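Local coordinates for protein blood group a-and b-cleaving endo-beta-galactosidase (Streptococcus pneumoniae, PDB 2YGL) that probably cleaves blood group A and B antigens as a family 98 endo-beta-galactosidase, the portion here being its tandem carbohydrate-binding CBM51 modules, at residues S193-D204 / T210-T218; A247-S258 / T325-K336. All coordinates share one frame; numbering follows the deposited sequence.

Contact 1: S193-D204 / T210-T218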
loop_
_atom_site.group_PDB
_atom_site.type_symbol
_atom_site.label_atom_id
_atom_site.label_comp_id
_atom_site.label_asym_id
_atom_site.label_seq_id
_atom_site.Cartn_x
_atom_site.Cartn_y
_atom_site.Cartn_z
ATOM N N SER A 193 -22.915 -2.275 9.918
ATOM C CA SER A 193 -23.997 -1.783 10.776
ATOM C C SER A 193 -24.769 -0.594 10.183
ATOM O O SER A 193 -25.801 -0.190 10.722
ATOM C CB SER A 193 -23.461 -1.427 12.165
ATOM O OG SER A 193 -22.450 -0.437 12.085
ATOM N N ASP A 194 -24.268 -0.038 9.083
ATOM C CA ASP A 194 -24.986 1.008 8.355
ATOM C C ASP A 194 -25.810 0.432 7.200
ATOM O O ASP A 194 -26.415 1.178 6.430
ATOM C CB ASP A 194 -24.013 2.074 7.841
ATOM C CG ASP A 194 -23.454 2.944 8.951
ATOM O OD1 ASP A 194 -24.039 2.967 10.058
ATOM O OD2 ASP A 194 -22.426 3.612 8.711
ATOM N N LEU A 195 -25.841 -0.896 7.100
ATOM C CA LEU A 195 -26.550 -1.587 6.025
ATOM C C LEU A 195 -27.700 -2.451 6.543
ATOM O O LEU A 195 -27.741 -2.812 7.723
ATOM C CB LEU A 195 -25.576 -2.458 5.224
ATOM C CG LEU A 195 -24.345 -1.804 4.585
ATOM C CD1 LEU A 195 -23.378 -2.879 4.105
ATOM C CD2 LEU A 195 -24.737 -0.881 3.442
ATOM N N GLU A 196 -28.636 -2.769 5.654
ATOM C CA GLU A 196 -29.701 -3.720 5.965
ATOM C C GLU A 196 -29.253 -5.123 5.587
ATOM O O GLU A 196 -28.848 -5.363 4.448
ATOM C CB GLU A 196 -30.991 -3.374 5.209
ATOM C CG GLU A 196 -31.642 -2.061 5.631
ATOM C CD GLU A 196 -32.130 -2.083 7.065
ATOM O OE1 GLU A 196 -33.207 -2.660 7.317
ATOM O OE2 GLU A 196 -31.440 -1.514 7.941
ATOM N N TRP A 197 -29.310 -6.046 6.541
ATOM C CA TRP A 197 -29.064 -7.451 6.231
ATOM C C TRP A 197 -30.317 -8.073 5.624
ATOM O O TRP A 197 -31.417 -7.551 5.801
ATOM C CB TRP A 197 -28.612 -8.231 7.472
ATOM C CG TRP A 197 -29.483 -8.070 8.690
ATOM C CD1 TRP A 197 -30.801 -8.425 8.820
ATOM C CD2 TRP A 197 -29.088 -7.533 9.959
ATOM N NE1 TRP A 197 -31.248 -8.132 10.086
ATOM C CE2 TRP A 197 -30.219 -7.583 10.805
ATOM C CE3 TRP A 197 -27.888 -7.010 10.462
ATOM C CZ2 TRP A 197 -30.187 -7.131 12.128
ATOM C CZ3 TRP A 197 -27.857 -6.556 11.777
ATOM C CH2 TRP A 197 -29.000 -6.622 12.594
ATOM N N VAL A 198 -30.141 -9.169 4.890
ATOM C CA VAL A 198 -31.268 -9.964 4.402
ATOM C C VAL A 198 -31.948 -10.637 5.597
ATOM O O VAL A 198 -33.168 -10.558 5.757
ATOM C CB VAL A 198 -30.820 -11.015 3.354
ATOM C CG1 VAL A 198 -31.959 -11.974 3.013
ATOM C CG2 VAL A 198 -30.312 -10.326 2.092
ATOM N N ASP A 199 -31.143 -11.298 6.425
ATOM C CA ASP A 199 -31.589 -11.840 7.706
ATOM C C ASP A 199 -30.408 -12.067 8.642
ATOM O O ASP A 199 -29.251 -12.121 8.205
ATOM C CB ASP A 199 -32.427 -13.123 7.539
ATOM C CG ASP A 199 -31.881 -14.052 6.474
ATOM O OD1 ASP A 199 -30.662 -14.331 6.482
ATOM O OD2 ASP A 199 -32.681 -14.509 5.629
ATOM N N ALA A 200 -30.712 -12.171 9.932
ATOM C CA ALA A 200 -29.697 -12.330 10.965
ATOM C C ALA A 200 -30.231 -13.192 12.105
ATOM O O ALA A 200 -31.106 -12.762 12.864
ATOM C CB ALA A 200 -29.251 -10.967 11.480
ATOM N N THR A 201 -29.718 -14.416 12.206
ATOM C CA THR A 201 -30.093 -15.316 13.294
ATOM C C THR A 201 -29.081 -15.210 14.431
ATOM O O THR A 201 -27.962 -14.727 14.234
ATOM C CB THR A 201 -30.205 -16.785 12.824
ATOM O OG1 THR A 201 -28.955 -17.211 12.271
ATOM C CG2 THR A 201 -31.309 -16.933 11.778
ATOM N N HIS A 202 -29.492 -15.648 15.618
ATOM C CA HIS A 202 -28.653 -15.613 16.814
ATOM C C HIS A 202 -28.932 -16.839 17.687
ATOM O O HIS A 202 -29.908 -17.563 17.463
ATOM C CB HIS A 202 -28.891 -14.322 17.608
ATOM C CG HIS A 202 -30.310 -14.136 18.043
ATOM N ND1 HIS A 202 -31.179 -13.280 17.401
ATOM C CD2 HIS A 202 -31.017 -14.706 19.047
ATOM C CE1 HIS A 202 -32.360 -13.330 17.994
ATOM N NE2 HIS A 202 -32.288 -14.189 18.994
ATOM N N GLY A 203 -28.080 -17.057 18.683
ATOM C CA GLY A 203 -28.205 -18.217 19.561
ATOM C C GLY A 203 -29.048 -18.016 20.808
ATOM O O GLY A 203 -29.199 -18.943 21.602
ATOM N N ASP A 204 -29.594 -16.812 20.984
ATOM C CA ASP A 204 -30.430 -16.497 22.147
ATOM C C ASP A 204 -31.845 -17.048 21.957
ATOM O O ASP A 204 -32.436 -16.901 20.886
ATOM C CB ASP A 204 -30.470 -14.983 22.388
ATOM C CG ASP A 204 -30.965 -14.619 23.778
ATOM O OD1 ASP A 204 -32.181 -14.720 24.036
ATOM O OD2 ASP A 204 -30.130 -14.231 24.618
ATOM N N THR A 210 -32.883 -9.107 18.709
ATOM C CA THR A 210 -32.269 -9.019 17.385
ATOM C C THR A 210 -30.762 -8.764 17.473
ATOM O O THR A 210 -30.270 -8.197 18.454
ATOM C CB THR A 210 -32.917 -7.907 16.520
ATOM O OG1 THR A 210 -32.884 -6.665 17.231
ATOM C CG2 THR A 210 -34.364 -8.244 16.173
ATOM N N VAL A 211 -30.043 -9.204 16.443
ATOM C CA VAL A 211 -28.632 -8.865 16.256
ATOM C C VAL A 211 -28.493 -7.344 16.369
ATOM O O VAL A 211 -29.310 -6.598 15.829
ATOM C CB VAL A 211 -28.102 -9.410 14.896
ATOM C CG1 VAL A 211 -26.740 -8.819 14.532
ATOM C CG2 VAL A 211 -28.022 -10.942 14.935
ATOM N N GLN A 212 -27.483 -6.898 17.105
ATOM C CA GLN A 212 -27.356 -5.488 17.453
ATOM C C GLN A 212 -26.345 -4.748 16.586
ATOM O O GLN A 212 -25.298 -5.296 16.233
ATOM C CB GLN A 212 -27.004 -5.334 18.937
ATOM C CG GLN A 212 -28.130 -5.740 19.893
ATOM C CD GLN A 212 -29.369 -4.860 19.771
ATOM O OE1 GLN A 212 -30.410 -5.299 19.282
ATOM N NE2 GLN A 212 -29.255 -3.613 20.208
ATOM N N LYS A 213 -26.676 -3.502 16.252
ATOM C CA LYS A 213 -25.782 -2.633 15.487
ATOM C C LYS A 213 -25.047 -1.665 16.412
ATOM O O LYS A 213 -25.675 -0.936 17.183
ATOM C CB LYS A 213 -26.556 -1.873 14.402
ATOM C CG LYS A 213 -27.052 -2.762 13.256
ATOM C CD LYS A 213 -28.022 -2.018 12.334
ATOM C CE LYS A 213 -28.388 -2.879 11.130
ATOM N NZ LYS A 213 -29.311 -2.194 10.179
ATOM N N ASP A 214 -23.716 -1.690 16.333
ATOM C CA ASP A 214 -22.820 -0.825 17.114
ATOM C C ASP A 214 -22.896 -1.059 18.633
ATOM O O ASP A 214 -22.460 -0.215 19.426
ATOM C CB ASP A 214 -23.035 0.656 16.749
ATOM C CG ASP A 214 -22.866 0.920 15.255
ATOM O OD1 ASP A 214 -22.080 0.211 14.599
ATOM O OD2 ASP A 214 -23.522 1.838 14.732
ATOM N N LYS A 215 -23.436 -2.216 19.020
ATOM C CA LYS A 215 -23.610 -2.603 20.423
ATOM C C LYS A 215 -23.430 -4.115 20.566
ATOM O O LYS A 215 -23.701 -4.858 19.619
ATOM C CB LYS A 215 -25.019 -2.249 20.923
ATOM C CG LYS A 215 -25.484 -0.828 20.669
ATOM C CD LYS A 215 -26.986 -0.728 20.823
ATOM C CE LYS A 215 -27.513 0.548 20.200
ATOM N NZ LYS A 215 -28.991 0.648 20.350
ATOM N N PRO A 216 -22.985 -4.579 21.753
ATOM C CA PRO A 216 -23.037 -6.019 22.019
ATOM C C PRO A 216 -24.487 -6.489 22.134
ATOM O O PRO A 216 -25.369 -5.686 22.446
ATOM C CB PRO A 216 -22.305 -6.164 23.360
ATOM C CG PRO A 216 -22.339 -4.804 23.976
ATOM C CD PRO A 216 -22.307 -3.840 22.833
ATOM N N PHE A 217 -24.722 -7.773 21.876
ATOM C CA PHE A 217 -26.075 -8.322 21.779
ATOM C C PHE A 217 -26.950 -8.101 23.022
ATOM O O PHE A 217 -28.014 -7.482 22.930
ATOM C CB PHE A 217 -26.021 -9.815 21.420
ATOM C CG PHE A 217 -27.367 -10.431 21.165
ATOM C CD1 PHE A 217 -28.104 -10.983 22.209
ATOM C CD2 PHE A 217 -27.900 -10.462 19.877
ATOM C CE1 PHE A 217 -29.347 -11.564 21.978
ATOM C CE2 PHE A 217 -29.150 -11.040 19.634
ATOM C CZ PHE A 217 -29.874 -11.591 20.687
ATOM N N THR A 218 -26.507 -8.612 24.171
ATOM C CA THR A 218 -27.334 -8.586 25.382
ATOM C C THR A 218 -27.602 -7.167 25.902
ATOM O O THR A 218 -28.763 -6.798 26.065
ATOM C CB THR A 218 -26.808 -9.555 26.479
ATOM O OG1 THR A 218 -26.949 -10.901 26.013
ATOM C CG2 THR A 218 -27.591 -9.406 27.787
HETATM O O HOH W 1 -28.142 0.275 9.573
HETATM O O HOH W 2 -31.646 -10.595 14.281
HETATM O O HOH W 3 -29.691 -11.882 25.838
#
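Lys213 reaches across to 193-204 with its chain extended beyond CG, its methylenes running past the carbonyl of Ser193. Its NZ donates to Leu195 O (3.0 Å) from above the carbonyl plane, and Glu196 OE2 forms a salt bridge with the same NZ at 3.2 Å. A water that donates to Ser193 O accepts from the ammonium as well. Lysine suits this place because its apolar chain also brushes Trp197: CE makes an off-centre CH-pi contact with the six-membered ring, 4.2 Å from its centroid.

Val211 packs beside the pair formed by Trp197 and Ala200, CG1 3.7 Å from Trp197 CH2 and CG2 against Ala200 CB; a branched residue suits this because each methyl meets a different neighbour. The indole turns its edge to Val211 O, with CH2 nearest at 3.2 Å, and Ala200 CB covers one face of the ring. Farther along, Phe217 points its edge at the face of His202, planes 51° apart.

The indole also packs on Leu243 of strand 242-244 and on Ile253 and Tyr255 of strand 251-256, while Val198, Asp199 and Thr201 join that second strand by backbone hydrogen bonds.

Contact 2: A247-S258 / T325-K336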
loop_
_atom_site.group_PDB
_atom_site.type_symbol
_atom_site.label_atom_id
_atom_site.label_comp_id
_atom_site.label_asym_id
_atom_site.label_seq_id
_atom_site.Cartn_x
_atom_site.Cartn_y
_atom_site.Cartn_z
ATOM N N ALA A 247 -23.484 -16.467 19.222
ATOM C CA ALA A 247 -23.093 -17.621 18.415
ATOM C C ALA A 247 -24.059 -18.791 18.583
ATOM O O ALA A 247 -24.670 -18.960 19.640
ATOM C CB ALA A 247 -21.676 -18.044 18.751
ATOM N N SER A 248 -24.200 -19.590 17.528
ATOM C CA SER A 248 -25.092 -20.744 17.557
ATOM C C SER A 248 -24.468 -21.939 16.829
ATOM O O SER A 248 -23.286 -22.223 17.014
ATOM C CB SER A 248 -26.466 -20.378 16.986
ATOM O OG SER A 248 -27.446 -21.306 17.410
ATOM N N ASN A 249 -25.249 -22.621 15.993
ATOM C CA ASN A 249 -24.802 -23.879 15.379
ATOM C C ASN A 249 -24.866 -23.985 13.839
ATOM O O ASN A 249 -25.169 -25.057 13.316
ATOM C CB ASN A 249 -25.568 -25.048 16.012
ATOM C CG ASN A 249 -27.076 -24.917 15.845
ATOM O OD1 ASN A 249 -27.575 -23.912 15.328
ATOM N ND2 ASN A 249 -27.810 -25.933 16.290
ATOM N N PRO A 250 -24.560 -22.896 13.104
ATOM C CA PRO A 250 -24.152 -21.562 13.530
ATOM C C PRO A 250 -25.316 -20.577 13.560
ATOM O O PRO A 250 -26.435 -20.916 13.166
ATOM C CB PRO A 250 -23.183 -21.149 12.427
ATOM C CG PRO A 250 -23.780 -21.765 11.186
ATOM C CD PRO A 250 -24.522 -23.016 11.631
ATOM N N SER A 251 -25.046 -19.370 14.045
ATOM C CA SER A 251 -25.917 -18.243 13.775
ATOM C C SER A 251 -25.296 -17.511 12.591
ATOM O O SER A 251 -24.076 -17.531 12.420
ATOM C CB SER A 251 -26.024 -17.329 14.990
ATOM O OG SER A 251 -24.772 -16.742 15.294
ATOM N N SER A 252 -26.127 -16.870 11.778
ATOM C CA SER A 252 -25.647 -16.272 10.534
ATOM C C SER A 252 -26.266 -14.909 10.252
ATOM O O SER A 252 -27.467 -14.713 10.433
ATOM C CB SER A 252 -25.907 -17.223 9.363
ATOM O OG SER A 252 -25.361 -16.714 8.159
ATOM N N ILE A 253 -25.425 -13.969 9.828
ATOM C CA ILE A 253 -25.882 -12.679 9.322
ATOM C C ILE A 253 -25.595 -12.670 7.821
ATOM O O ILE A 253 -24.453 -12.890 7.400
ATOM C CB ILE A 253 -25.180 -11.483 10.017
ATOM C CG1 ILE A 253 -25.156 -11.667 11.541
ATOM C CG2 ILE A 253 -25.864 -10.165 9.638
ATOM C CD1 ILE A 253 -24.144 -10.780 12.262
ATOM N N LYS A 254 -26.634 -12.426 7.028
ATOM C CA LYS A 254 -26.543 -12.526 5.572
ATOM C C LYS A 254 -26.746 -11.178 4.883
ATOM O O LYS A 254 -27.696 -10.454 5.182
ATOM C CB LYS A 254 -27.554 -13.551 5.041
ATOM C CG LYS A 254 -27.518 -13.756 3.528
ATOM C CD LYS A 254 -28.160 -15.076 3.111
ATOM C CE LYS A 254 -29.656 -14.945 2.897
ATOM N NZ LYS A 254 -30.228 -16.225 2.384
ATOM N N TYR A 255 -25.846 -10.863 3.956
ATOM C CA TYR A 255 -25.944 -9.646 3.158
ATOM C C TYR A 255 -26.040 -9.963 1.673
ATOM O O TYR A 255 -25.317 -10.820 1.161
ATOM C CB TYR A 255 -24.750 -8.723 3.421
ATOM C CG TYR A 255 -24.715 -8.180 4.827
ATOM C CD1 TYR A 255 -25.405 -7.015 5.166
ATOM C CD2 TYR A 255 -24.001 -8.838 5.826
ATOM C CE1 TYR A 255 -25.378 -6.517 6.465
ATOM C CE2 TYR A 255 -23.970 -8.351 7.123
ATOM C CZ TYR A 255 -24.657 -7.193 7.439
ATOM O OH TYR A 255 -24.620 -6.717 8.730
ATOM N N ASP A 256 -26.954 -9.274 0.996
ATOM C CA ASP A 256 -27.047 -9.326 -0.457
ATOM C C ASP A 256 -26.160 -8.223 -1.020
ATOM O O ASP A 256 -26.494 -7.037 -0.929
ATOM C CB ASP A 256 -28.503 -9.151 -0.902
ATOM C CG ASP A 256 -28.672 -9.156 -2.422
ATOM O OD1 ASP A 256 -27.720 -9.491 -3.153
ATOM O OD2 ASP A 256 -29.778 -8.823 -2.884
ATOM N N VAL A 257 -25.020 -8.621 -1.579
ATOM C CA VAL A 257 -24.053 -7.669 -2.136
ATOM C C VAL A 257 -24.032 -7.675 -3.671
ATOM O O VAL A 257 -23.093 -7.171 -4.288
ATOM C CB VAL A 257 -22.617 -7.884 -1.567
ATOM C CG1 VAL A 257 -22.578 -7.573 -0.076
ATOM C CG2 VAL A 257 -22.106 -9.301 -1.852
ATOM N N SER A 258 -25.082 -8.234 -4.271
ATOM C CA SER A 258 -25.198 -8.347 -5.728
ATOM C C SER A 258 -25.197 -6.989 -6.430
ATOM O O SER A 258 -24.737 -6.875 -7.566
ATOM C CB SER A 258 -26.466 -9.115 -6.103
ATOM O OG SER A 258 -27.626 -8.423 -5.675
ATOM N N THR A 325 -19.453 -11.593 -6.414
ATOM C CA THR A 325 -20.098 -12.229 -5.255
ATOM C C THR A 325 -21.522 -11.696 -5.076
ATOM O O THR A 325 -21.750 -10.484 -5.117
ATOM C CB THR A 325 -19.274 -12.031 -3.952
ATOM O OG1 THR A 325 -18.012 -12.700 -4.072
ATOM C CG2 THR A 325 -20.007 -12.587 -2.735
ATOM N N GLN A 326 -22.469 -12.613 -4.885
ATOM C CA GLN A 326 -23.882 -12.265 -4.730
ATOM C C GLN A 326 -24.283 -12.156 -3.262
ATOM O O GLN A 326 -25.061 -11.274 -2.881
ATOM C CB GLN A 326 -24.779 -13.300 -5.429
ATOM C CG GLN A 326 -24.495 -13.487 -6.924
ATOM C CD GLN A 326 -24.602 -12.188 -7.706
ATOM O OE1 GLN A 326 -23.593 -11.607 -8.105
ATOM N NE2 GLN A 326 -25.823 -11.719 -7.911
ATOM N N THR A 327 -23.742 -13.064 -2.450
ATOM C CA THR A 327 -24.140 -13.220 -1.060
ATOM C C THR A 327 -22.919 -13.358 -0.154
ATOM O O THR A 327 -21.996 -14.124 -0.448
ATOM C CB THR A 327 -25.060 -14.454 -0.896
ATOM O OG1 THR A 327 -26.218 -14.299 -1.726
ATOM C CG2 THR A 327 -25.506 -14.633 0.551
ATOM N N ILE A 328 -22.912 -12.600 0.938
ATOM C CA ILE A 328 -21.909 -12.766 1.986
ATOM C C ILE A 328 -22.606 -13.145 3.291
ATOM O O ILE A 328 -23.546 -12.475 3.714
ATOM C CB ILE A 328 -21.020 -11.502 2.168
ATOM C CG1 ILE A 328 -20.142 -11.285 0.927
ATOM C CG2 ILE A 328 -20.148 -11.619 3.434
ATOM C CD1 ILE A 328 -19.447 -9.934 0.870
ATOM N N GLU A 329 -22.147 -14.236 3.902
ATOM C CA GLU A 329 -22.651 -14.685 5.197
ATOM C C GLU A 329 -21.547 -14.678 6.252
ATOM O O GLU A 329 -20.411 -15.086 5.987
ATOM C CB GLU A 329 -23.254 -16.087 5.089
ATOM C CG GLU A 329 -24.594 -16.143 4.371
ATOM C CD GLU A 329 -24.982 -17.553 3.964
ATOM O OE1 GLU A 329 -24.214 -18.201 3.222
ATOM O OE2 GLU A 329 -26.064 -18.013 4.381
ATOM N N LEU A 330 -21.898 -14.209 7.447
ATOM C CA LEU A 330 -20.986 -14.186 8.585
ATOM C C LEU A 330 -21.487 -15.177 9.631
ATOM O O LEU A 330 -22.535 -14.963 10.242
ATOM C CB LEU A 330 -20.895 -12.772 9.168
ATOM C CG LEU A 330 -20.626 -11.627 8.182
ATOM C CD1 LEU A 330 -20.687 -10.296 8.904
ATOM C CD2 LEU A 330 -19.281 -11.791 7.462
ATOM N N LYS A 331 -20.740 -16.260 9.821
ATOM C CA LYS A 331 -21.224 -17.405 10.601
ATOM C C LYS A 331 -20.461 -17.589 11.909
ATOM O O LYS A 331 -19.230 -17.659 11.918
ATOM C CB LYS A 331 -21.179 -18.688 9.763
ATOM C CG LYS A 331 -21.977 -18.613 8.468
ATOM C CD LYS A 331 -22.101 -19.977 7.817
ATOM C CE LYS A 331 -22.931 -19.898 6.547
ATOM N NZ LYS A 331 -23.062 -21.228 5.896
ATOM N N SER A 332 -21.212 -17.672 13.005
ATOM C CA SER A 332 -20.645 -17.767 14.348
ATOM C C SER A 332 -21.038 -19.076 15.020
ATOM O O SER A 332 -22.225 -19.379 15.166
ATOM C CB SER A 332 -21.098 -16.581 15.207
ATOM O OG SER A 332 -20.812 -15.354 14.565
ATOM N N TYR A 333 -20.027 -19.837 15.431
ATOM C CA TYR A 333 -20.226 -21.165 16.001
ATOM C C TYR A 333 -19.928 -21.187 17.495
ATOM O O TYR A 333 -18.813 -20.885 17.931
ATOM C CB TYR A 333 -19.360 -22.197 15.275
ATOM C CG TYR A 333 -19.717 -22.411 13.820
ATOM C CD1 TYR A 333 -19.295 -21.512 12.835
ATOM C CD2 TYR A 333 -20.457 -23.526 13.422
ATOM C CE1 TYR A 333 -19.609 -21.712 11.494
ATOM C CE2 TYR A 333 -20.777 -23.737 12.082
ATOM C CZ TYR A 333 -20.348 -22.823 11.123
ATOM O OH TYR A 333 -20.660 -23.022 9.800
ATOM N N SER A 334 -20.945 -21.555 18.268
ATOM C CA SER A 334 -20.870 -21.587 19.724
ATOM C C SER A 334 -19.979 -22.716 20.243
ATOM O O SER A 334 -19.887 -23.782 19.627
ATOM C CB SER A 334 -22.282 -21.727 20.299
ATOM O OG SER A 334 -22.267 -21.684 21.711
ATOM N N GLY A 335 -19.323 -22.467 21.375
ATOM C CA GLY A 335 -18.530 -23.486 22.073
ATOM C C GLY A 335 -19.404 -24.505 22.788
ATOM O O GLY A 335 -18.960 -25.616 23.084
ATOM N N LYS A 336 -20.640 -24.103 23.089
ATOM C CA LYS A 336 -21.713 -24.990 23.575
ATOM C C LYS A 336 -21.635 -25.443 25.042
ATOM O O LYS A 336 -22.602 -25.996 25.569
ATOM C CB LYS A 336 -21.899 -26.197 22.642
ATOM C CG LYS A 336 -22.437 -25.829 21.267
ATOM C CD LYS A 336 -22.294 -26.979 20.292
ATOM C CE LYS A 336 -22.708 -26.557 18.892
ATOM N NZ LYS A 336 -22.449 -27.635 17.899
HETATM O O HOH W 4 -27.400 -17.009 6.395
#
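Leu330 and Ile328 carry the apolar centre together with Ile253, Tyr255 and Val257. Leu330 CD1 comes to the edge of the Tyr255 ring, 4.2 Å from CE2. Val257 meets Ile328 at about a right angle, its CG2 3.9 Å from Ile328 CD1. Branched and aromatic residues suit this buried face, which packs against Leu345 and Phe350 of strand 343-352; Ala247 and Ser332, both small, continue the packing toward the far end.

Strands 251-256 and 327-334 run antiparallel, the axes of these segments 4.6 Å apart at closest approach, and are inner neighbours in a five-stranded sheet of the beta-sandwich expected of a CBM51 module. Ser251 with Ser332, Ile253 with Leu330 and Tyr255 with Ile328 are hydrogen-bonded pairs, each with two backbone bonds. A cis peptide precedes Pro250, where the regular pairing gives way, and Ser332 O accepts from both Ser248 N and Ser251 N.

The proline ring lies on Tyr333, with CB over the centre of the aromatic face, 3.5 Å from the centroid and 10° off the normal. Tyr333 OH is held by Glu289 of strand 285-292.

Ser252, Lys254, Thr327, Glu329 and Lys331 occupy the more polar face. Lys254 and Glu329 lie side by side, but NZ and OE2 are 5.0 Å apart, too far for a salt bridge, so any attraction is long-range and probably modest; the lysine methylenes CG and CD rest on Thr327 CG2. Ser252 OG, anti to its own N (chi1 -176°), shares a water with Glu329 OE2. At the outer end Asp256 OD1 accepts from Ser258 N (3.1 Å) in an Asx turn and also from Ser258 OG (2.7 Å), both from the same face of the carboxylate.

In the fold
Both contacts build the second NPCBM/NEW2 module and share one sheet, in which strand 199-200 of contact 1 is the outermost member beside strand 251-256 of contact 2. Backbone bonds join them, Val198 N to Lys254 O and Thr201 N to Ser252 O, and their centres lie 11 Å apart. Each is partly buried, but they hold together differently. Contact 2 is a regular strand pair, bonded mainly through its backbones, with one face in the core and the other more polar. Contact 1 is mostly loop, links that sheet's margin to strand 212-213 of the other sheet and to the start of helix 217-221, and relies on side chains and waters: a lysine, an indole and a ring pair.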